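Local coordinates for membrane-bound lytic murein transglycosylase (PDB 2PNW), which probably cleaves the glycan strands of peptidoglycan without hydrolysis, leaving 1,6-anhydro-muramoyl ends, as other MltA-type lytic transglycosylases do, at residues L298-L310 against L348-L361. Residues are numbered along the deposited sequence; the frame is centred on the assembly and turned at random.
Sequences LPFFIHAPTLTHL and LAGTVRNEADFYIL
F301 and Y359 are cross-strand neighbours in a hydrogen-bonded pair, their side chains side by side, where strand 299-304 runs antiparallel to strand 353-363. Both segments belong to the 3D domain, of the double-psi beta-barrel clan. F301 N gives a 2.7 Å bond to Y359 O, Y359 N returns one to F301 O, and H303 and D357 form the next such pair. On the face of F300, I302, F358 and I360, the contact is apolar. I302 CD1 sits over the centre of the F358 ring, 3.5 Å from its centroid, a close CH-pi contact. I302 CG1 lies beside its own backbone N (chi1 -56°), which helps bring CD1 there. I360 CG1 covers one face of the F300 ring nearer its rim. Past A304 the two segments part, and side-chain and water-mediated bonds replace the direct backbone ladder. N354 ND2 donates to T306 OG1 at 2.9 Å, in the amide plane. One water links T306 OG1 to E355 N; another links T306 N to E355 O. At the far end, H309 NE2 donates to L348 O at 2.8 Å, in the ring plane and on a carbonyl lone pair. Further out, strand 316-324 pairs with the other edge of strand 299-304, while V98 touches F358. N354 is steadied by R353 N, which donates to its OD1 from above the carbonyl plane.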
loop_
_atom_site.group_PDB
_atom_site.type_symbol
_atom_site.label_atom_id
_atom_site.label_comp_id
_atom_site.label_asym_id
_atom_site.label_seq_id
_atom_site.Cartn_x
_atom_site.Cartn_y
_atom_site.Cartn_z
ATOM N N LEU A 298 0.067 7.092 12.151
ATOM C CA LEU A 298 1.176 7.790 12.803
ATOM C C LEU A 298 2.038 8.525 11.777
ATOM O O LEU A 298 2.189 8.038 10.656
ATOM C CB LEU A 298 2.034 6.797 13.574
ATOM C CG LEU A 298 1.373 6.383 14.881
ATOM C CD1 LEU A 298 2.050 5.148 15.396
ATOM C CD2 LEU A 298 1.501 7.548 15.876
ATOM N N PRO A 299 2.580 9.700 12.148
ATOM C CA PRO A 299 3.478 10.415 11.236
ATOM C C PRO A 299 4.875 9.809 11.215
ATOM O O PRO A 299 5.398 9.402 12.267
ATOM C CB PRO A 299 3.536 11.858 11.821
ATOM C CG PRO A 299 2.486 11.882 12.930
ATOM C CD PRO A 299 2.371 10.455 13.401
ATOM N N PHE A 300 5.458 9.755 10.020
ATOM C CA PHE A 300 6.833 9.312 9.832
ATOM C C PHE A 300 7.544 10.371 9.022
ATOM O O PHE A 300 7.047 10.749 7.952
ATOM C CB PHE A 300 6.890 7.997 9.016
ATOM C CG PHE A 300 6.494 6.756 9.793
ATOM C CD1 PHE A 300 7.464 5.835 10.196
ATOM C CD2 PHE A 300 5.158 6.493 10.088
ATOM C CE1 PHE A 300 7.100 4.668 10.899
ATOM C CE2 PHE A 300 4.780 5.349 10.822
ATOM C CZ PHE A 300 5.751 4.429 11.210
ATOM N N PHE A 301 8.703 10.834 9.507
ATOM C CA PHE A 301 9.565 11.695 8.689
ATOM C C PHE A 301 10.578 10.818 7.960
ATOM O O PHE A 301 11.312 10.051 8.600
ATOM C CB PHE A 301 10.268 12.764 9.536
ATOM C CG PHE A 301 10.990 13.811 8.702
ATOM C CD1 PHE A 301 10.309 14.904 8.187
ATOM C CD2 PHE A 301 12.353 13.685 8.438
ATOM C CE1 PHE A 301 10.973 15.856 7.392
ATOM C CE2 PHE A 301 13.012 14.618 7.659
ATOM C CZ PHE A 301 12.332 15.710 7.147
ATOM N N ILE A 302 10.604 10.912 6.630
ATOM C CA ILE A 302 11.416 10.022 5.816
ATOM C C ILE A 302 12.483 10.854 5.130
ATOM O O ILE A 302 12.166 11.844 4.469
ATOM C CB ILE A 302 10.560 9.255 4.764
ATOM C CG1 ILE A 302 9.415 8.469 5.447
ATOM C CG2 ILE A 302 11.440 8.368 3.870
ATOM C CD1 ILE A 302 9.892 7.459 6.458
ATOM N N HIS A 303 13.742 10.474 5.334
ATOM C CA HIS A 303 14.873 11.176 4.730
ATOM C C HIS A 303 15.618 10.216 3.804
ATOM O O HIS A 303 16.244 9.262 4.276
ATOM C CB HIS A 303 15.816 11.723 5.814
ATOM C CG HIS A 303 17.008 12.445 5.265
ATOM N ND1 HIS A 303 18.290 12.222 5.725
ATOM C CD2 HIS A 303 17.117 13.368 4.282
ATOM C CE1 HIS A 303 19.137 12.987 5.058
ATOM N NE2 HIS A 303 18.453 13.690 4.172
ATOM N N ALA A 304 15.532 10.469 2.495
ATOM C CA ALA A 304 16.137 9.592 1.488
ATOM C C ALA A 304 16.928 10.461 0.531
ATOM O O ALA A 304 16.436 10.809 -0.545
ATOM C CB ALA A 304 15.063 8.775 0.735
ATOM N N PRO A 305 18.152 10.843 0.937
ATOM C CA PRO A 305 18.891 11.857 0.187
ATOM C C PRO A 305 19.272 11.440 -1.245
ATOM O O PRO A 305 19.365 12.304 -2.112
ATOM C CB PRO A 305 20.123 12.115 1.070
ATOM C CG PRO A 305 20.310 10.876 1.839
ATOM C CD PRO A 305 18.913 10.372 2.112
ATOM N N THR A 306 19.454 10.149 -1.503
ATOM C CA THR A 306 19.703 9.677 -2.886
ATOM C C THR A 306 18.451 9.721 -3.781
ATOM O O THR A 306 18.543 9.558 -5.005
ATOM C CB THR A 306 20.327 8.256 -2.943
ATOM O OG1 THR A 306 19.412 7.282 -2.417
ATOM C CG2 THR A 306 21.642 8.193 -2.184
ATOM N N LEU A 307 17.283 9.936 -3.171
ATOM C CA LEU A 307 16.027 10.001 -3.922
ATOM C C LEU A 307 15.704 11.446 -4.256
ATOM O O LEU A 307 15.293 12.224 -3.380
ATOM C CB LEU A 307 14.896 9.369 -3.108
ATOM C CG LEU A 307 13.468 9.371 -3.664
ATOM C CD1 LEU A 307 13.367 8.635 -4.992
ATOM C CD2 LEU A 307 12.547 8.730 -2.608
ATOM N N THR A 308 15.877 11.801 -5.530
ATOM C CA THR A 308 15.810 13.191 -5.961
ATOM C C THR A 308 14.702 13.481 -6.956
ATOM O O THR A 308 14.299 14.629 -7.100
ATOM C CB THR A 308 17.159 13.653 -6.560
ATOM O OG1 THR A 308 17.512 12.798 -7.660
ATOM C CG2 THR A 308 18.250 13.571 -5.509
ATOM N N HIS A 309 14.185 12.448 -7.624
ATOM C CA HIS A 309 13.244 12.670 -8.717
ATOM C C HIS A 309 11.795 12.915 -8.292
ATOM O O HIS A 309 10.940 13.174 -9.142
ATOM C CB HIS A 309 13.364 11.582 -9.801
ATOM C CG HIS A 309 12.765 10.262 -9.425
ATOM N ND1 HIS A 309 13.442 9.326 -8.677
ATOM C CD2 HIS A 309 11.573 9.702 -9.738
ATOM C CE1 HIS A 309 12.685 8.253 -8.522
ATOM N NE2 HIS A 309 11.548 8.452 -9.165
ATOM N N LEU A 310 11.531 12.862 -6.983
ATOM C CA LEU A 310 10.224 13.275 -6.448
ATOM C C LEU A 310 10.256 14.709 -5.896
ATOM O O LEU A 310 9.256 15.205 -5.381
ATOM C CB LEU A 310 9.723 12.300 -5.365
ATOM C CG LEU A 310 9.753 10.805 -5.689
ATOM C CD1 LEU A 310 9.174 9.986 -4.544
ATOM C CD2 LEU A 310 8.995 10.533 -6.988
ATOM N N LEU A 348 7.108 7.819 -12.037
ATOM C CA LEU A 348 7.855 8.272 -10.866
ATOM C C LEU A 348 8.096 7.158 -9.871
ATOM O O LEU A 348 9.205 6.994 -9.350
ATOM C CB LEU A 348 7.109 9.422 -10.188
ATOM C CG LEU A 348 7.076 10.770 -10.918
ATOM C CD1 LEU A 348 6.204 11.717 -10.142
ATOM C CD2 LEU A 348 8.486 11.340 -11.088
ATOM N N ALA A 349 7.054 6.372 -9.612
ATOM C CA ALA A 349 7.134 5.310 -8.629
ATOM C C ALA A 349 8.066 4.181 -9.064
ATOM O O ALA A 349 8.733 3.558 -8.229
ATOM C CB ALA A 349 5.711 4.747 -8.366
ATOM N N GLY A 350 8.093 3.920 -10.373
ATOM C CA GLY A 350 8.700 2.695 -10.926
ATOM C C GLY A 350 10.182 2.500 -10.641
ATOM O O GLY A 350 10.670 1.356 -10.637
ATOM N N THR A 351 10.890 3.605 -10.391
ATOM C CA THR A 351 12.327 3.572 -10.153
ATOM C C THR A 351 12.736 3.836 -8.689
ATOM O O THR A 351 13.933 3.839 -8.365
ATOM C CB THR A 351 13.065 4.555 -11.090
ATOM O OG1 THR A 351 12.582 5.893 -10.868
ATOM C CG2 THR A 351 12.853 4.169 -12.567
ATOM N N VAL A 352 11.763 4.053 -7.797
ATOM C CA VAL A 352 12.100 4.321 -6.391
ATOM C C VAL A 352 12.581 3.036 -5.752
ATOM O O VAL A 352 11.878 2.021 -5.752
ATOM C CB VAL A 352 10.899 4.920 -5.568
ATOM C CG1 VAL A 352 11.304 5.133 -4.094
ATOM C CG2 VAL A 352 10.426 6.210 -6.195
ATOM N N ARG A 353 13.790 3.088 -5.205
ATOM C CA ARG A 353 14.438 1.927 -4.626
ATOM C C ARG A 353 15.660 2.502 -3.912
ATOM O O ARG A 353 16.779 2.476 -4.444
ATOM C CB ARG A 353 14.803 0.924 -5.753
ATOM C CG ARG A 353 15.462 -0.360 -5.307
ATOM C CD ARG A 353 15.514 -1.451 -6.419
ATOM N NE ARG A 353 16.074 -1.011 -7.704
ATOM C CZ ARG A 353 17.379 -0.914 -8.004
ATOM N NH1 ARG A 353 18.321 -1.204 -7.106
ATOM N NH2 ARG A 353 17.748 -0.516 -9.221
ATOM N N ASN A 354 15.443 3.068 -2.724
ATOM C CA ASN A 354 16.444 3.962 -2.123
ATOM C C ASN A 354 16.596 3.750 -0.632
ATOM O O ASN A 354 15.613 3.463 0.075
ATOM C CB ASN A 354 16.105 5.444 -2.353
ATOM C CG ASN A 354 16.197 5.871 -3.816
ATOM O OD1 ASN A 354 15.272 5.658 -4.597
ATOM N ND2 ASN A 354 17.297 6.517 -4.177
ATOM N N GLU A 355 17.827 3.904 -0.150
ATOM C CA GLU A 355 18.088 3.916 1.285
ATOM C C GLU A 355 17.404 5.113 1.912
ATOM O O GLU A 355 17.293 6.172 1.285
ATOM C CB GLU A 355 19.591 4.013 1.558
ATOM C CG GLU A 355 20.315 2.710 1.461
ATOM C CD GLU A 355 21.801 2.881 1.777
ATOM O OE1 GLU A 355 22.142 3.186 2.947
ATOM O OE2 GLU A 355 22.616 2.723 0.845
ATOM N N ALA A 356 16.936 4.949 3.147
ATOM C CA ALA A 356 16.230 6.020 3.840
ATOM C C ALA A 356 16.394 5.917 5.337
ATOM O O ALA A 356 16.514 4.825 5.863
ATOM C CB ALA A 356 14.721 5.997 3.476
ATOM N N ASP A 357 16.381 7.060 6.020
ATOM C CA ASP A 357 16.299 7.080 7.478
ATOM C C ASP A 357 14.834 7.317 7.850
ATOM O O ASP A 357 14.219 8.252 7.325
ATOM C CB ASP A 357 17.182 8.203 8.071
ATOM C CG ASP A 357 18.701 7.913 7.938
ATOM O OD1 ASP A 357 19.093 6.731 7.817
ATOM O OD2 ASP A 357 19.495 8.883 7.966
ATOM N N PHE A 358 14.291 6.474 8.731
ATOM C CA PHE A 358 12.898 6.595 9.215
ATOM C C PHE A 358 12.860 7.212 10.610
ATOM O O PHE A 358 13.572 6.750 11.493
ATOM C CB PHE A 358 12.252 5.202 9.300
ATOM C CG PHE A 358 11.697 4.696 7.995
ATOM C CD1 PHE A 358 12.465 4.715 6.836
ATOM C CD2 PHE A 358 10.403 4.186 7.940
ATOM C CE1 PHE A 358 11.949 4.252 5.619
ATOM C CE2 PHE A 358 9.874 3.695 6.739
ATOM C CZ PHE A 358 10.648 3.735 5.573
ATOM N N TYR A 359 12.042 8.244 10.819
ATOM C CA TYR A 359 11.826 8.786 12.167
ATOM C C TYR A 359 10.325 8.767 12.403
ATOM O O TYR A 359 9.576 9.284 11.582
ATOM C CB TYR A 359 12.336 10.233 12.311
ATOM C CG TYR A 359 13.773 10.491 11.896
ATOM C CD1 TYR A 359 14.794 10.554 12.853
ATOM C CD2 TYR A 359 14.111 10.678 10.555
ATOM C CE1 TYR A 359 16.112 10.793 12.483
ATOM C CE2 TYR A 359 15.443 10.908 10.162
ATOM C CZ TYR A 359 16.436 10.971 11.140
ATOM O OH TYR A 359 17.751 11.235 10.766
ATOM N N ILE A 360 9.879 8.189 13.511
ATOM C CA ILE A 360 8.445 8.165 13.825
ATOM C C ILE A 360 8.143 9.281 14.832
ATOM O O ILE A 360 8.964 9.573 15.730
ATOM C CB ILE A 360 7.974 6.742 14.319
ATOM C CG1 ILE A 360 6.444 6.673 14.448
ATOM C CG2 ILE A 360 8.648 6.349 15.648
ATOM C CD1 ILE A 360 5.926 5.250 14.801
ATOM N N LEU A 361 6.992 9.935 14.680
ATOM C CA LEU A 361 6.612 10.977 15.624
ATOM C C LEU A 361 5.562 10.386 16.550
ATOM O O LEU A 361 4.463 10.031 16.101
ATOM C CB LEU A 361 6.072 12.221 14.918
ATOM C CG LEU A 361 6.919 12.969 13.872
ATOM C CD1 LEU A 361 6.283 14.333 13.589
ATOM C CD2 LEU A 361 8.348 13.159 14.312
HETATM O O HOH W 1 19.912 4.589 -2.049
HETATM O O HOH W 2 19.072 7.670 0.162
#